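Bifunctional GH43-CE protein (Bacteroides eggerthii, PDB 6MLY) probably hydrolyses xylan-derived chains through a family 43 glycoside hydrolase domain and carries a second, carbohydrate esterase domain. Local coordinates at residues A[549-554]-A[579-584]; A[669-674]-A[782-787]. All coordinates share one frame; numbering follows the deposited sequence.

From the N terminus, the chain reaches both contacts only in its C-terminal, esterase-like domain. Contact 1 comes first: strand 546-552 leads into helix 563-577 and returns as strand 579-584 beside it, closing a loop of 24 residues. Contact 2 opens later, at strand 671-675, and closes after 107 residues on the final modelled helix, 775-789. The two loops follow in series; neither nests in nor crosses the other. Strand 621-627 lies between strands 546-552 and 671-675, so both contacts belong to one sheet. They also touch directly, Val549 and Phe579 of contact 1 packing on Phe785 of contact 2, while Ile782 reaches Leu574 of helix 563-577.

Contact 1 (A[549-554]-A[579-584]); sequences VVLIYG and FAVVSI
Leu551 and Val581 meet on the face of the sheet that carries helix 563-577. From Leu551, CB lies 3.6 Å from Ser583 OG, CG comes near Val581 CG1, and the tip atom CD1 reaches the same CG1 and also Ser583 CB. CG stands anti to the carbonyl carbon (chi1 -44°), which swings the branch back toward Val581; Phe570 and Leu574 of that helix also pack on Leu551. Ser583 OG hydrogen-bonds to Lys563 O at the start of that helix. Between the strands, four backbone hydrogen bonds run in parallel register: Val549 N to Ala580 O (2.9 Å), Val582 N to Val549 O, Leu551 N to Val582 O, and Ile584 N to Leu551 O (3.0 Å). Strand 546-552, helix 563-577 and strand 579-584 form a beta-alpha-beta unit of the alpha/beta-hydrolase fold expected of this esterase domain. On the opposite face, toward helix 596-610, Val550 CG1 packs 3.9 Å from Ile584 CG2, and Ile552 CG1 meets Ile584 CD1. Val549 CG2 sits over the face of the Phe579 ring, 4.0 Å from its centroid, in a CH-pi contact. At the far end, Ile584 O lies near the plane of the Tyr553 ring, at its CE2 edge, while Tyr553 OH hydrogen-bonds to Ala559 O and His586 N.

Contact 2 (A[669-674]-A[782-787]); sequences VDAVVN and IDFFAR
Val673 pushes its CG2 methyl between two consecutive phenylalanines of helix 775-789, lying 3.6 Å from Phe784 CD2 and 3.4 Å from Phe785 CZ. The segments 671-674 and 782-787 run nearly antiparallel (168° between their directions), with axes 9.2 Å apart at closest approach, a gap that the two rings span. Phe784 has CG anti to its backbone N (chi1 167°), which directs the ring at the strand; Val673 CG2 and Val672 O both lie at its edge, the oxygen 3.3 Å from CE2. Phe785 leaves the helix differently, with CG anti to the carbonyl carbon (chi1 -77°), and its CE1 comes within 3.7 Å of Ala671 CB, with Ala671 O at the ring edge. Phe621 of the adjoining strand 621-627 touches both Ala671 and Phe785. An alanine in place of Phe785 would probably open a gap between Ala671, Val673 and Phe621, and take from the Val673 methyl one of the two rings it packs against. Packing is looser where Ala671 CB stands 4.2 Å from Phe784 CZ. Away from the packed rings, Arg787 is exposed and Asp783 partly so; Arg787 pairs with Glu758 and Asp783 with Lys779 in salt bridges. This is how the last helix of the alpha/beta-hydrolase-like domain lies on its central sheet. No hydrogen bond crosses between the segments; the strand's backbone bonds to strands 621-627 and 727-733, and the side chains that meet the helix are apolar. Cohesion here therefore rests on apolar side chains and fit, while the salt-bridged Asp783 and Arg787 take no part in it.

Contact 1 (A[549-554]-A[579-584])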
loop_
_atom_site.group_PDB
_atom_site.type_symbol
_atom_site.label_atom_id
_atom_site.label_comp_id
_atom_site.label_asym_id
_atom_site.label_seq_id
_atom_site.Cartn_x
_atom_site.Cartn_y
_atom_site.Cartn_z
ATOM N N VAL A 549 -2.680 -3.690 -24.121
ATOM C CA VAL A 549 -1.764 -4.775 -24.472
ATOM C C VAL A 549 -1.476 -5.590 -23.203
ATOM O O VAL A 549 -1.090 -5.031 -22.174
ATOM C CB VAL A 549 -0.470 -4.265 -25.141
ATOM C CG1 VAL A 549 0.541 -5.388 -25.354
ATOM C CG2 VAL A 549 -0.750 -3.549 -26.458
ATOM N N VAL A 550 -1.659 -6.914 -23.320
ATOM C CA VAL A 550 -1.534 -7.897 -22.239
ATOM C C VAL A 550 -0.108 -8.464 -22.234
ATOM O O VAL A 550 0.514 -8.580 -23.284
ATOM C CB VAL A 550 -2.572 -9.021 -22.423
ATOM C CG1 VAL A 550 -2.382 -10.161 -21.433
ATOM C CG2 VAL A 550 -3.990 -8.482 -22.360
ATOM N N LEU A 551 0.387 -8.826 -21.046
ATOM C CA LEU A 551 1.698 -9.455 -20.879
ATOM C C LEU A 551 1.531 -10.786 -20.136
ATOM O O LEU A 551 1.012 -10.811 -19.012
ATOM C CB LEU A 551 2.625 -8.532 -20.077
ATOM C CG LEU A 551 2.624 -7.051 -20.455
ATOM C CD1 LEU A 551 3.547 -6.272 -19.529
ATOM C CD2 LEU A 551 3.044 -6.852 -21.904
ATOM N N ILE A 552 1.998 -11.876 -20.756
ATOM C CA ILE A 552 2.135 -13.167 -20.083
ATOM C C ILE A 552 3.630 -13.460 -19.904
ATOM O O ILE A 552 4.459 -13.054 -20.713
ATOM C CB ILE A 552 1.393 -14.283 -20.843
ATOM C CG1 ILE A 552 -0.024 -13.847 -21.229
ATOM C CG2 ILE A 552 1.388 -15.575 -20.036
ATOM C CD1 ILE A 552 -0.857 -14.926 -21.876
ATOM N N TYR A 553 3.951 -14.166 -18.817
ATOM C CA TYR A 553 5.318 -14.405 -18.367
ATOM C C TYR A 553 5.753 -15.820 -18.757
ATOM O O TYR A 553 4.940 -16.756 -18.781
ATOM C CB TYR A 553 5.426 -14.244 -16.849
ATOM C CG TYR A 553 4.377 -15.012 -16.086
ATOM C CD1 TYR A 553 4.553 -16.349 -15.763
ATOM C CD2 TYR A 553 3.180 -14.413 -15.734
ATOM C CE1 TYR A 553 3.577 -17.066 -15.091
ATOM C CE2 TYR A 553 2.194 -15.117 -15.067
ATOM C CZ TYR A 553 2.390 -16.447 -14.743
ATOM O OH TYR A 553 1.416 -17.136 -14.084
ATOM N N GLY A 554 7.053 -15.947 -19.041
ATOM C CA GLY A 554 7.721 -17.222 -19.208
ATOM C C GLY A 554 7.945 -17.908 -17.872
ATOM O O GLY A 554 8.527 -17.326 -16.964
ATOM N N PHE A 579 -0.013 2.983 -24.525
ATOM C CA PHE A 579 -0.780 1.748 -24.351
ATOM C C PHE A 579 -1.054 1.498 -22.864
ATOM O O PHE A 579 -0.154 1.612 -22.027
ATOM C CB PHE A 579 -0.032 0.544 -24.926
ATOM C CG PHE A 579 -0.142 0.386 -26.422
ATOM C CD1 PHE A 579 0.953 0.613 -27.246
ATOM C CD2 PHE A 579 -1.339 -0.003 -27.005
ATOM C CE1 PHE A 579 0.846 0.463 -28.619
ATOM C CE2 PHE A 579 -1.442 -0.158 -28.378
ATOM C CZ PHE A 579 -0.351 0.080 -29.181
ATOM N N ALA A 580 -2.303 1.140 -22.554
ATOM C CA ALA A 580 -2.629 0.537 -21.273
ATOM C C ALA A 580 -2.014 -0.862 -21.249
ATOM O O ALA A 580 -2.081 -1.580 -22.239
ATOM C CB ALA A 580 -4.122 0.487 -21.070
ATOM N N VAL A 581 -1.400 -1.225 -20.123
ATOM C CA VAL A 581 -0.696 -2.492 -19.993
ATOM C C VAL A 581 -1.419 -3.334 -18.938
ATOM O O VAL A 581 -1.894 -2.793 -17.936
ATOM C CB VAL A 581 0.786 -2.262 -19.640
ATOM C CG1 VAL A 581 1.544 -3.570 -19.487
ATOM C CG2 VAL A 581 1.473 -1.356 -20.653
ATOM N N VAL A 582 -1.510 -4.647 -19.191
ATOM C CA VAL A 582 -2.205 -5.594 -18.314
ATOM C C VAL A 582 -1.391 -6.889 -18.246
ATOM O O VAL A 582 -1.662 -7.824 -18.987
ATOM C CB VAL A 582 -3.641 -5.893 -18.795
ATOM C CG1 VAL A 582 -4.355 -6.871 -17.872
ATOM C CG2 VAL A 582 -4.472 -4.631 -18.971
ATOM N N SER A 583 -0.404 -6.950 -17.350
ATOM C CA SER A 583 0.262 -8.220 -17.083
ATOM C C SER A 583 -0.673 -9.104 -16.249
ATOM O O SER A 583 -1.287 -8.632 -15.290
ATOM C CB SER A 583 1.595 -8.035 -16.413
ATOM O OG SER A 583 2.379 -9.213 -16.559
ATOM N N ILE A 584 -0.775 -10.381 -16.633
ATOM C CA ILE A 584 -1.726 -11.313 -16.035
ATOM C C ILE A 584 -0.962 -12.508 -15.455
ATOM O O ILE A 584 0.183 -12.764 -15.839
ATOM C CB ILE A 584 -2.779 -11.761 -17.071
ATOM C CG1 ILE A 584 -2.197 -12.726 -18.109
ATOM C CG2 ILE A 584 -3.437 -10.557 -17.729
ATOM C CD1 ILE A 584 -3.228 -13.304 -19.050
#

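Contact 2 (A[669-674]-A[782-787])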
loop_
_atom_site.group_PDB
_atom_site.type_symbol
_atom_site.label_atom_id
_atom_site.label_comp_id
_atom_site.label_asym_id
_atom_site.label_seq_id
_atom_site.Cartn_x
_atom_site.Cartn_y
_atom_site.Cartn_z
ATOM N N VAL A 669 -8.231 -11.248 -29.313
ATOM C CA VAL A 669 -7.068 -10.367 -29.341
ATOM C C VAL A 669 -6.842 -9.944 -30.794
ATOM O O VAL A 669 -7.237 -10.657 -31.714
ATOM C CB VAL A 669 -5.821 -11.036 -28.730
ATOM C CG1 VAL A 669 -6.025 -11.334 -27.251
ATOM C CG2 VAL A 669 -5.406 -12.295 -29.477
ATOM N N ASP A 670 -6.201 -8.787 -30.983
ATOM C CA ASP A 670 -6.110 -8.141 -32.295
ATOM C C ASP A 670 -4.673 -8.166 -32.850
ATOM O O ASP A 670 -4.463 -7.865 -34.028
ATOM C CB ASP A 670 -6.664 -6.717 -32.210
ATOM C CG ASP A 670 -8.087 -6.657 -31.684
ATOM O OD1 ASP A 670 -8.940 -7.392 -32.216
ATOM O OD2 ASP A 670 -8.326 -5.887 -30.732
ATOM N N ALA A 671 -3.693 -8.542 -32.020
ATOM C CA ALA A 671 -2.289 -8.511 -32.406
ATOM C C ALA A 671 -1.464 -9.336 -31.414
ATOM O O ALA A 671 -1.677 -9.242 -30.210
ATOM C CB ALA A 671 -1.809 -7.082 -32.459
ATOM N N VAL A 672 -0.520 -10.131 -31.936
ATOM C CA VAL A 672 0.321 -11.001 -31.116
ATOM C C VAL A 672 1.791 -10.720 -31.437
ATOM O O VAL A 672 2.147 -10.501 -32.591
ATOM C CB VAL A 672 -0.019 -12.489 -31.328
ATOM C CG1 VAL A 672 0.907 -13.402 -30.541
ATOM C CG2 VAL A 672 -1.469 -12.794 -30.990
ATOM N N VAL A 673 2.628 -10.721 -30.395
ATOM C CA VAL A 673 4.074 -10.796 -30.532
ATOM C C VAL A 673 4.547 -11.946 -29.641
ATOM O O VAL A 673 4.255 -11.955 -28.448
ATOM C CB VAL A 673 4.770 -9.473 -30.165
ATOM C CG1 VAL A 673 6.285 -9.585 -30.256
ATOM C CG2 VAL A 673 4.271 -8.321 -31.023
ATOM N N ASN A 674 5.261 -12.904 -30.243
ATOM C CA ASN A 674 5.664 -14.132 -29.581
ATOM C C ASN A 674 7.187 -14.130 -29.439
ATOM O O ASN A 674 7.896 -14.229 -30.418
ATOM C CB ASN A 674 5.141 -15.355 -30.335
ATOM C CG ASN A 674 5.784 -16.654 -29.901
ATOM O OD1 ASN A 674 6.333 -16.749 -28.807
ATOM N ND2 ASN A 674 5.730 -17.659 -30.764
ATOM N N ILE A 782 6.629 -2.379 -30.231
ATOM C CA ILE A 782 5.864 -1.158 -29.987
ATOM C C ILE A 782 5.277 -0.661 -31.318
ATOM O O ILE A 782 4.073 -0.418 -31.416
ATOM C CB ILE A 782 6.748 -0.090 -29.305
ATOM C CG1 ILE A 782 7.389 -0.598 -28.009
ATOM C CG2 ILE A 782 5.965 1.194 -29.067
ATOM C CD1 ILE A 782 6.418 -1.223 -27.033
ATOM N N ASP A 783 6.135 -0.533 -32.337
ATOM C CA ASP A 783 5.767 0.043 -33.634
ATOM C C ASP A 783 4.673 -0.795 -34.309
ATOM O O ASP A 783 3.823 -0.246 -35.017
ATOM C CB ASP A 783 6.990 0.176 -34.542
ATOM C CG ASP A 783 7.920 1.309 -34.148
ATOM O OD1 ASP A 783 7.596 2.027 -33.187
ATOM O OD2 ASP A 783 8.961 1.467 -34.813
ATOM N N PHE A 784 4.712 -2.117 -34.089
ATOM C CA PHE A 784 3.732 -3.058 -34.644
ATOM C C PHE A 784 2.377 -2.871 -33.944
ATOM O O PHE A 784 1.357 -2.661 -34.609
ATOM C CB PHE A 784 4.254 -4.495 -34.546
ATOM C CG PHE A 784 3.220 -5.561 -34.807
ATOM C CD1 PHE A 784 2.458 -5.545 -35.965
ATOM C CD2 PHE A 784 3.011 -6.585 -33.897
ATOM C CE1 PHE A 784 1.499 -6.520 -36.196
ATOM C CE2 PHE A 784 2.057 -7.560 -34.131
ATOM C CZ PHE A 784 1.301 -7.525 -35.279
ATOM N N PHE A 785 2.372 -2.933 -32.606
ATOM C CA PHE A 785 1.137 -2.752 -31.826
ATOM C C PHE A 785 0.508 -1.387 -32.156
ATOM O O PHE A 785 -0.719 -1.282 -32.259
ATOM C CB PHE A 785 1.400 -2.938 -30.328
ATOM C CG PHE A 785 1.544 -4.371 -29.875
ATOM C CD1 PHE A 785 0.626 -5.341 -30.258
ATOM C CD2 PHE A 785 2.586 -4.753 -29.041
ATOM C CE1 PHE A 785 0.759 -6.656 -29.833
ATOM C CE2 PHE A 785 2.715 -6.068 -28.615
ATOM C CZ PHE A 785 1.799 -7.016 -29.008
ATOM N N ALA A 786 1.357 -0.368 -32.351
ATOM C CA ALA A 786 0.947 1.003 -32.701
ATOM C C ALA A 786 0.293 1.067 -34.093
ATOM O O ALA A 786 -0.670 1.807 -34.280
ATOM C CB ALA A 786 2.142 1.922 -32.628
ATOM N N ARG A 787 0.829 0.317 -35.065
ATOM C CA ARG A 787 0.321 0.330 -36.451
ATOM C C ARG A 787 -1.074 -0.307 -36.514
ATOM O O ARG A 787 -1.958 0.184 -37.223
ATOM C CB ARG A 787 1.269 -0.412 -37.402
ATOM C CG ARG A 787 2.393 0.440 -37.973
ATOM C CD ARG A 787 3.143 -0.305 -39.060
ATOM N NE ARG A 787 3.694 -1.576 -38.599
ATOM C CZ ARG A 787 4.945 -1.759 -38.183
ATOM N NH1 ARG A 787 5.780 -0.736 -38.096
ATOM N NH2 ARG A 787 5.363 -2.971 -37.859
#